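Hemin degrading factor (PDB 4MF9) binds heme, probably handling it in heme trafficking, and is thought to degrade it, as a member of the HemS family. Local coordinates at residues 53-56 / 57-61. Residues are numbered along the deposited sequence; the frame is centred on the assembly and turned at random.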
# COMPACT_ATOMS: atom_id res chain seq x y z
N SER A 53 5.43 -11.36 -19.73
CA SER A 53 6.16 -12.43 -20.41
C SER A 53 5.52 -13.79 -20.14
O SER A 53 5.85 -14.78 -20.80
CB SER A 53 7.63 -12.44 -20.01
OG SER A 53 7.81 -13.14 -18.80
N ARG A 54 4.66 -13.85 -19.12
CA ARG A 54 3.90 -15.02 -18.74
C ARG A 54 2.63 -15.30 -19.56
O ARG A 54 2.07 -16.35 -19.47
CB ARG A 54 3.53 -14.96 -17.24
CG ARG A 54 4.71 -14.89 -16.29
CD ARG A 54 4.34 -14.83 -14.83
NE ARG A 54 3.70 -16.04 -14.38
CZ ARG A 54 3.71 -16.44 -13.12
NH1 ARG A 54 4.30 -15.69 -12.22
NH2 ARG A 54 3.18 -17.57 -12.77
N VAL A 55 2.17 -14.33 -20.31
CA VAL A 55 0.89 -14.46 -21.00
C VAL A 55 0.96 -15.56 -22.05
O VAL A 55 1.93 -15.64 -22.82
CB VAL A 55 0.45 -13.14 -21.63
CG1 VAL A 55 -0.84 -13.33 -22.42
CG2 VAL A 55 0.24 -12.09 -20.55
N GLY A 56 -0.04 -16.43 -22.07
CA GLY A 56 -0.03 -17.57 -22.97
C GLY A 56 0.67 -18.76 -22.35
O GLY A 56 0.62 -19.86 -22.88
N ILE A 57 1.31 -18.56 -21.21
CA ILE A 57 1.87 -19.63 -20.45
C ILE A 57 1.06 -19.98 -19.21
O ILE A 57 0.42 -21.00 -19.17
CB ILE A 57 3.32 -19.37 -20.12
CG1 ILE A 57 4.13 -19.26 -21.37
CG2 ILE A 57 3.93 -20.43 -19.23
CD1 ILE A 57 5.46 -18.65 -21.16
N ASP A 58 1.05 -19.08 -18.23
CA ASP A 58 0.14 -19.22 -17.09
C ASP A 58 -0.54 -17.90 -16.66
O ASP A 58 -1.12 -17.84 -15.58
CB ASP A 58 0.84 -19.87 -15.89
CG ASP A 58 2.02 -19.06 -15.38
OD1 ASP A 58 2.31 -17.98 -15.94
OD2 ASP A 58 2.67 -19.52 -14.41
N ALA A 59 -0.46 -16.88 -17.50
CA ALA A 59 -1.15 -15.60 -17.27
C ALA A 59 -2.08 -15.23 -18.41
O ALA A 59 -1.83 -15.56 -19.57
CB ALA A 59 -0.15 -14.48 -17.02
N VAL A 60 -3.16 -14.52 -18.08
CA VAL A 60 -4.08 -13.95 -19.07
C VAL A 60 -4.16 -12.44 -18.83
O VAL A 60 -4.29 -11.99 -17.68
CB VAL A 60 -5.51 -14.56 -18.96
CG1 VAL A 60 -6.49 -13.85 -19.90
CG2 VAL A 60 -5.49 -16.07 -19.25
N ARG A 61 -4.05 -11.64 -19.88
CA ARG A 61 -4.16 -10.21 -19.75
C ARG A 61 -5.62 -9.86 -19.69
O ARG A 61 -6.37 -10.37 -20.45
CB ARG A 61 -3.41 -9.45 -20.81
CG ARG A 61 -3.90 -8.05 -21.08
CD ARG A 61 -3.07 -6.99 -20.40
NE ARG A 61 -1.87 -6.75 -21.15
CZ ARG A 61 -1.32 -5.58 -21.48
NH1 ARG A 61 -1.85 -4.43 -21.20
NH2 ARG A 61 -0.23 -5.62 -22.18
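Arg-54 and Asp-58 clasp a type II beta turn, residues 54-57, that joins helix 47-52 to the edge strand 59-62 in the HemS/ChuX-type domain. Its defining backbone bond runs from Ile-57 N to Arg-54 O at 2.9 Å; Gly-56, with phi 88°, takes the third position, where a CB would crowd the carbonyl O of Val-55. Arg-54 O also accepts from Asp-58 N, in the carbonyl plane, and Ala-59 N, well above it. Together with Ala-59 N to Arg-54 O, the bond from Gly-56 N to Ala-59 O (3.2 Å) bridges Val-55 and Ala-59, a single bridge, and Val-55 CA adds a C-H...O contact to Ala-59 O.

Apolar contact is slight: Val-55 CG2 lies 4.3 Å from Ala-59 CB, and Arg-54 CB touches Ala-59 CB at 3.7 Å. Outside the turn, Trp-24 of helix 17-30 touches Arg-54, and Glu-132 is a second acidic partner for its NH2.

The salt bridge is side-on and two-pronged, the guanidinium and carboxylate planes 31° apart. A bend at chi3 (65°) turns the guanidinium edge to Asp-58: Arg-54 NE meets Asp-58 OD1 on its syn side, somewhat out of the carboxylate plane, at 2.9 Å, while Arg-54 NH2 meets Asp-58 OD2 from above that plane at 2.6 Å.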